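F5/8 type C domain protein (Clostridium perfringens, PDB 7JRM) probably binds carbohydrate through its CBM51 module, as part of ZmpB, an O-glycopeptidase that recognises and hydrolyses mucins. Local coordinates at residues A[308-313]-A[323-328]; A[94-99]-A[105-110]. All coordinates share one frame; numbering follows the deposited sequence.

In the fold
From the N terminus the chain passes through an immunoglobulin-like domain and enters the calcium-binding carbohydrate-binding module, where contact 2 closes first. The five residues between 94-99 and 105-110 include the short strand 102-103, so this contact sets the loop just after edge strand 93-95 against the turn that precedes strand 112-115. The chain then completes the module's beta sheets and runs through helices 232-242, 251-270 and 273-288. Only afterwards does contact 1 close the nine-residue connection between helix 304-314 and helix 322-326, just before the parallel strands 330-332 and 350-352. Contacts 1 and 2 neither nest nor cross; the centres of contact 1 and contact 2 lie about 85 Å apart, on opposite sides of the chain's centre.

Contact 1: A[308-313]-A[323-328]; sequences KSIQNQ and GDMYSL
Ile310 reaches from helix 304-314 with two branches, each meeting a different residue of 323-328. Its CD1 lies 4.0 Å from the sulfur SD of Met325, the two side chains crossing at about a right angle. Met325 does not aim straight across from its backbone; bends at chi2 (-64°) and chi3 (-57°) fold its flexible thioether round to meet the isoleucine. The other branch, Ile310 CG2, stands 4.5 Å from Leu328 CD2, a looser touch. Leu328 is forked as well: its CD1 rests 4.1 Å from Gln313 CG, meeting that side chain at a slant. Glutamine suits this margin because its aliphatic part packs on leucine while its OE1 accepts a hydrogen bond from Thr332 N. Within 323-328, Asp324 O accepts from both Ser327 N and Ser327 OG, the hydroxyl at 3.0 Å from that oxygen; a short polar side chain can fold back on the backbone here. Asp324 also forms a salt bridge with Lys316. The paired helices precede parallel strands in a leucine-rich sequence, consistent with a cap on an internalin-like repeat region, and Ile310 and Gln313 both also touch Leu331 on strand 330-332.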
ATOM      1  N   LYS A 308      35.534  27.232  -8.288  1.00 25.90           N
ATOM      2  CA  LYS A 308      36.694  27.165  -7.405  1.00 27.83           C
ATOM      3  C   LYS A 308      36.291  26.742  -5.998  1.00 26.96           C
ATOM      4  O   LYS A 308      37.037  26.025  -5.320  1.00 29.70           O
ATOM      5  CB  LYS A 308      37.410  28.516  -7.381  1.00 26.94           C
ATOM      6  CG  LYS A 308      38.639  28.559  -6.485  1.00 27.28           C
ATOM      7  CD  LYS A 308      39.650  27.497  -6.881  1.00 32.41           C
ATOM      8  CE  LYS A 308      40.930  27.630  -6.073  1.00 35.63           C
ATOM      9  NZ  LYS A 308      41.657  28.889  -6.393  1.00 33.37           N
ATOM     10  N   SER A 309      35.113  27.174  -5.541  1.00 25.78           N
ATOM     11  CA  SER A 309      34.651  26.796  -4.210  1.00 28.51           C
ATOM     12  C   SER A 309      34.381  25.300  -4.123  1.00 28.11           C
ATOM     13  O   SER A 309      34.707  24.662  -3.114  1.00 27.72           O
ATOM     14  CB  SER A 309      33.397  27.592  -3.846  1.00 25.97           C
ATOM     15  OG  SER A 309      33.725  28.907  -3.433  1.00 24.87           O
ATOM     16  N   ILE A 310      33.788  24.721  -5.169  1.00 27.04           N
ATOM     17  CA  ILE A 310      33.528  23.285  -5.173  1.00 27.37           C
ATOM     18  C   ILE A 310      34.832  22.508  -5.303  1.00 30.46           C
ATOM     19  O   ILE A 310      35.007  21.453  -4.680  1.00 32.45           O
ATOM     20  CB  ILE A 310      32.535  22.932  -6.296  1.00 27.63           C
ATOM     21  CG1 ILE A 310      31.164  23.546  -6.006  1.00 22.92           C
ATOM     22  CG2 ILE A 310      32.416  21.423  -6.462  1.00 27.91           C
ATOM     23  CD1 ILE A 310      30.178  23.408  -7.144  1.00 19.35           C
ATOM     24  N   GLN A 311      35.772  23.020  -6.103  1.00 29.76           N
ATOM     25  CA  GLN A 311      37.060  22.352  -6.253  1.00 33.61           C
ATOM     26  C   GLN A 311      37.834  22.343  -4.941  1.00 33.33           C
ATOM     27  O   GLN A 311      38.534  21.371  -4.631  1.00 38.12           O
ATOM     28  CB  GLN A 311      37.877  23.031  -7.353  1.00 28.72           C
ATOM     29  CG  GLN A 311      37.497  22.605  -8.762  1.00 31.65           C
ATOM     30  CD  GLN A 311      38.108  23.496  -9.825  1.00 32.44           C
ATOM     31  OE1 GLN A 311      38.632  24.569  -9.527  1.00 33.58           O
ATOM     32  NE2 GLN A 311      38.043  23.054 -11.076  1.00 32.30           N
ATOM     33  N   ASN A 312      37.719  23.416  -4.155  1.00 34.28           N
ATOM     34  CA  ASN A 312      38.396  23.460  -2.863  1.00 31.42           C
ATOM     35  C   ASN A 312      37.794  22.457  -1.888  1.00 33.99           C
ATOM     36  O   ASN A 312      38.514  21.855  -1.082  1.00 36.69           O
ATOM     37  CB  ASN A 312      38.329  24.873  -2.281  1.00 32.39           C
ATOM     38  CG  ASN A 312      39.519  25.724  -2.677  1.00 40.70           C
ATOM     39  OD1 ASN A 312      40.669  25.346  -2.453  1.00 37.69           O
ATOM     40  ND2 ASN A 312      39.249  26.883  -3.266  1.00 33.70           N
ATOM     41  N   GLN A 313      36.475  22.260  -1.949  1.00 37.20           N
ATOM     42  CA  GLN A 313      35.821  21.337  -1.029  1.00 33.07           C
ATOM     43  C   GLN A 313      36.090  19.883  -1.397  1.00 31.90           C
ATOM     44  O   GLN A 313      36.188  19.029  -0.509  1.00 31.72           O
ATOM     45  CB  GLN A 313      34.316  21.605  -1.003  1.00 32.62           C
ATOM     46  CG  GLN A 313      33.570  20.887   0.110  1.00 30.66           C
ATOM     47  CD  GLN A 313      33.387  21.751   1.340  1.00 37.63           C
ATOM     48  OE1 GLN A 313      33.191  22.963   1.239  1.00 37.89           O
ATOM     49  NE2 GLN A 313      33.444  21.131   2.513  1.00 35.34           N
ATOM     50  N   GLY A 323      28.518  13.161 -10.436  1.00 21.19           N
ATOM     51  CA  GLY A 323      28.998  12.349  -9.330  1.00 17.88           C
ATOM     52  C   GLY A 323      29.714  13.176  -8.282  1.00 22.91           C
ATOM     53  O   GLY A 323      29.586  12.923  -7.082  1.00 24.34           O
ATOM     54  N   ASP A 324      30.480  14.179  -8.723  1.00 24.48           N
ATOM     55  CA  ASP A 324      31.051  15.137  -7.784  1.00 24.39           C
ATOM     56  C   ASP A 324      29.954  15.899  -7.052  1.00 23.49           C
ATOM     57  O   ASP A 324      30.015  16.069  -5.830  1.00 19.88           O
ATOM     58  CB  ASP A 324      31.974  16.113  -8.516  1.00 27.03           C
ATOM     59  CG  ASP A 324      33.303  15.491  -8.890  1.00 27.49           C
ATOM     60  OD1 ASP A 324      33.832  14.688  -8.093  1.00 22.21           O
ATOM     61  OD2 ASP A 324      33.822  15.812  -9.979  1.00 27.85           O
ATOM     62  N   MET A 325      28.932  16.353  -7.786  1.00 22.27           N
ATOM     63  CA  MET A 325      27.855  17.121  -7.169  1.00 21.84           C
ATOM     64  C   MET A 325      27.068  16.277  -6.174  1.00 21.47           C
ATOM     65  O   MET A 325      26.672  16.767  -5.111  1.00 22.95           O
ATOM     66  CB  MET A 325      26.928  17.685  -8.246  1.00 22.68           C
ATOM     67  CG  MET A 325      27.592  18.691  -9.171  1.00 19.51           C
ATOM     68  SD  MET A 325      28.137  20.179  -8.309  1.00 29.02           S
ATOM     69  CE  MET A 325      26.603  20.737  -7.581  1.00 13.84           C
ATOM     70  N   TYR A 326      26.836  15.001  -6.500  1.00 19.79           N
ATOM     71  CA  TYR A 326      26.108  14.119  -5.595  1.00 24.81           C
ATOM     72  C   TYR A 326      26.856  13.875  -4.292  1.00 21.93           C
ATOM     73  O   TYR A 326      26.240  13.449  -3.309  1.00 19.29           O
ATOM     74  CB  TYR A 326      25.824  12.778  -6.278  1.00 21.99           C
ATOM     75  CG  TYR A 326      24.642  12.792  -7.222  1.00 23.51           C
ATOM     76  CD1 TYR A 326      23.963  13.971  -7.503  1.00 28.21           C
ATOM     77  CD2 TYR A 326      24.204  11.623  -7.833  1.00 22.68           C
ATOM     78  CE1 TYR A 326      22.882  13.985  -8.366  1.00 28.25           C
ATOM     79  CE2 TYR A 326      23.124  11.627  -8.698  1.00 30.25           C
ATOM     80  CZ  TYR A 326      22.466  12.811  -8.960  1.00 29.31           C
ATOM     81  OH  TYR A 326      21.391  12.825  -9.820  1.00 36.07           O
ATOM     82  N   SER A 327      28.161  14.136  -4.260  1.00 24.06           N
ATOM     83  CA  SER A 327      28.979  13.851  -3.090  1.00 25.99           C
ATOM     84  C   SER A 327      29.047  15.007  -2.097  1.00 26.76           C
ATOM     85  O   SER A 327      29.589  14.823  -1.002  1.00 23.96           O
ATOM     86  CB  SER A 327      30.397  13.467  -3.525  1.00 25.37           C
ATOM     87  OG  SER A 327      31.250  14.596  -3.534  1.00 25.80           O
ATOM     88  N   LEU A 328      28.518  16.181  -2.440  1.00 26.18           N
ATOM     89  CA  LEU A 328      28.518  17.303  -1.508  1.00 22.00           C
ATOM     90  C   LEU A 328      27.475  17.090  -0.420  1.00 27.86           C
ATOM     91  O   LEU A 328      26.272  17.032  -0.699  1.00 25.09           O
ATOM     92  CB  LEU A 328      28.252  18.626  -2.224  1.00 25.22           C
ATOM     93  CG  LEU A 328      29.330  19.318  -3.068  1.00 26.40           C
ATOM     94  CD1 LEU A 328      30.689  19.278  -2.378  1.00 22.13           C
ATOM     95  CD2 LEU A 328      29.411  18.775  -4.484  1.00 19.36           C
TER

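Contact 2: A[94-99]-A[105-110]; sequences ATIGSG and RAVSGN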
ATOM      1  N   ALA A  94     -38.429 -26.274   0.810  1.00 18.77           N
ATOM      2  CA  ALA A  94     -37.956 -26.615   2.144  1.00 15.89           C
ATOM      3  C   ALA A  94     -38.957 -27.537   2.820  1.00 17.87           C
ATOM      4  O   ALA A  94     -40.143 -27.209   2.914  1.00 22.49           O
ATOM      5  CB  ALA A  94     -37.742 -25.357   2.993  1.00 16.98           C
ATOM      6  N   THR A  95     -38.475 -28.687   3.281  1.00 18.28           N
ATOM      7  CA  THR A  95     -39.254 -29.598   4.104  1.00 22.35           C
ATOM      8  C   THR A  95     -38.612 -29.690   5.481  1.00 17.48           C
ATOM      9  O   THR A  95     -37.410 -29.459   5.639  1.00 17.38           O
ATOM     10  CB  THR A  95     -39.347 -30.995   3.476  1.00 18.47           C
ATOM     11  OG1 THR A  95     -38.062 -31.627   3.515  1.00 18.38           O
ATOM     12  CG2 THR A  95     -39.817 -30.900   2.033  1.00 20.84           C
ATOM     13  N   ILE A  96     -39.425 -30.021   6.479  1.00 16.84           N
ATOM     14  CA  ILE A  96     -38.961 -30.069   7.861  1.00 16.73           C
ATOM     15  C   ILE A  96     -39.856 -31.030   8.632  1.00 17.56           C
ATOM     16  O   ILE A  96     -41.079 -31.030   8.466  1.00 18.16           O
ATOM     17  CB  ILE A  96     -38.943 -28.657   8.489  1.00 22.88           C
ATOM     18  CG1 ILE A  96     -38.490 -28.714   9.948  1.00 21.41           C
ATOM     19  CG2 ILE A  96     -40.303 -27.983   8.360  1.00 18.34           C
ATOM     20  CD1 ILE A  96     -38.016 -27.378  10.485  1.00 18.05           C
ATOM     21  N   GLY A  97     -39.234 -31.863   9.470  1.00 18.61           N
ATOM     22  CA  GLY A  97     -39.984 -32.880  10.185  1.00 19.38           C
ATOM     23  C   GLY A  97     -40.861 -32.327  11.291  1.00 20.43           C
ATOM     24  O   GLY A  97     -41.914 -32.897  11.594  1.00 18.68           O
ATOM     25  N   SER A  98     -40.448 -31.223  11.906  1.00 20.88           N
ATOM     26  CA  SER A  98     -41.204 -30.623  12.996  1.00 16.64           C
ATOM     27  C   SER A  98     -40.891 -29.136  13.056  1.00 22.21           C
ATOM     28  O   SER A  98     -39.734 -28.734  12.916  1.00 16.11           O
ATOM     29  CB  SER A  98     -40.878 -31.289  14.337  1.00 17.89           C
ATOM     30  OG  SER A  98     -41.735 -30.823  15.363  1.00 20.86           O
ATOM     31  N   GLY A  99     -41.928 -28.329  13.272  1.00 15.56           N
ATOM     32  CA  GLY A  99     -41.752 -26.890  13.282  1.00 22.65           C
ATOM     33  C   GLY A  99     -41.662 -26.322  11.874  1.00 23.33           C
ATOM     34  O   GLY A  99     -42.215 -26.869  10.918  1.00 21.66           O
ATOM     35  N   ARG A 105     -32.042 -18.079  12.683  1.00 19.37           N
ATOM     36  CA  ARG A 105     -32.439 -18.524  14.011  1.00 17.84           C
ATOM     37  C   ARG A 105     -32.563 -20.040  14.008  1.00 20.51           C
ATOM     38  O   ARG A 105     -32.744 -20.666  12.960  1.00 15.85           O
ATOM     39  CB  ARG A 105     -33.771 -17.902  14.463  1.00 20.36           C
ATOM     40  CG  ARG A 105     -33.872 -16.394  14.298  1.00 21.55           C
ATOM     41  CD  ARG A 105     -32.936 -15.661  15.245  1.00 24.62           C
ATOM     42  NE  ARG A 105     -33.307 -15.840  16.644  1.00 27.30           N
ATOM     43  CZ  ARG A 105     -32.945 -15.016  17.622  1.00 26.31           C
ATOM     44  NH1 ARG A 105     -32.201 -13.952  17.349  1.00 26.31           N
ATOM     45  NH2 ARG A 105     -33.325 -15.252  18.869  1.00 21.92           N
ATOM     46  N   ALA A 106     -32.466 -20.626  15.198  1.00 18.33           N
ATOM     47  CA  ALA A 106     -32.722 -22.049  15.341  1.00 18.86           C
ATOM     48  C   ALA A 106     -34.212 -22.330  15.162  1.00 20.81           C
ATOM     49  O   ALA A 106     -35.047 -21.421  15.122  1.00 18.13           O
ATOM     50  CB  ALA A 106     -32.238 -22.549  16.701  1.00 16.27           C
ATOM     51  N   VAL A 107     -34.548 -23.618  15.049  1.00 18.39           N
ATOM     52  CA  VAL A 107     -35.940 -23.998  14.828  1.00 17.87           C
ATOM     53  C   VAL A 107     -36.798 -23.640  16.036  1.00 15.90           C
ATOM     54  O   VAL A 107     -38.010 -23.423  15.907  1.00 15.13           O
ATOM     55  CB  VAL A 107     -36.034 -25.499  14.479  1.00 18.39           C
ATOM     56  CG1 VAL A 107     -35.705 -26.358  15.693  1.00 19.37           C
ATOM     57  CG2 VAL A 107     -37.416 -25.836  13.931  1.00 21.74           C
ATOM     58  N   SER A 108     -36.192 -23.549  17.218  1.00 17.88           N
ATOM     59  CA  SER A 108     -36.915 -23.167  18.423  1.00 18.66           C
ATOM     60  C   SER A 108     -37.080 -21.658  18.561  1.00 23.85           C
ATOM     61  O   SER A 108     -37.688 -21.202  19.537  1.00 24.28           O
ATOM     62  CB  SER A 108     -36.205 -23.726  19.659  1.00 21.09           C
ATOM     63  OG  SER A 108     -35.139 -22.882  20.055  1.00 22.96           O
ATOM     64  N   GLY A 109     -36.565 -20.874  17.615  1.00 20.91           N
ATOM     65  CA  GLY A 109     -36.611 -19.434  17.695  1.00 21.89           C
ATOM     66  C   GLY A 109     -35.419 -18.797  18.378  1.00 22.78           C
ATOM     67  O   GLY A 109     -35.187 -17.597  18.196  1.00 24.45           O
ATOM     68  N   ASN A 110     -34.660 -19.564  19.156  1.00 21.99           N
ATOM     69  CA  ASN A 110     -33.468 -19.040  19.798  1.00 20.41           C
ATOM     70  C   ASN A 110     -32.353 -18.849  18.770  1.00 21.26           C
ATOM     71  O   ASN A 110     -32.479 -19.206  17.595  1.00 19.62           O
ATOM     72  CB  ASN A 110     -33.003 -19.978  20.909  1.00 24.07           C
ATOM     73  CG  ASN A 110     -33.914 -19.945  22.117  1.00 31.79           C
ATOM     74  OD1 ASN A 110     -34.499 -18.912  22.442  1.00 25.61           O
ATOM     75  ND2 ASN A 110     -34.042 -21.083  22.790  1.00 32.36           N
TER
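Val107 and Ile96 meet by their methyl ends, Val107 CG2 lying 3.8 Å from Ile96 CD1. The isoleucine is extended, CG1 anti to its backbone N (chi1 179°), which carries CD1 across to the valine. In the second segment Arg105 comes first: its guanidinium turns an edge to Gly109 O and grips that one oxygen side-on, NE at 3.0 Å and NH2 at 3.1 Å. The oxygen lies close to the guanidinium plane, whereas NE sits above the carbonyl plane and NH2 within it. Ala106, small and buried, opens a type I beta turn, its O accepting from Gly109 N at 3.0 Å. Since Ala106 N also donates to Asn110 O, at 2.8 Å, this is the bonding pattern of a type I turn with a G1 beta bulge, here in a surface loop of the NPCBM module. Val107 follows, its CG2 also 3.8 Å from Ser98 O, a buried carbonyl oxygen without a polar partner in the model; Gly99, having no side chain, lets the valine lie close. Ser108 packs on His155 and His215. Gly109 takes the bulge position at a positive phi (91°), where a CB would press on the carbonyl O of Ser108, so that glycine suits it. Asn110 N makes a weak bond to Ser108 OG, while its side chain touches His155.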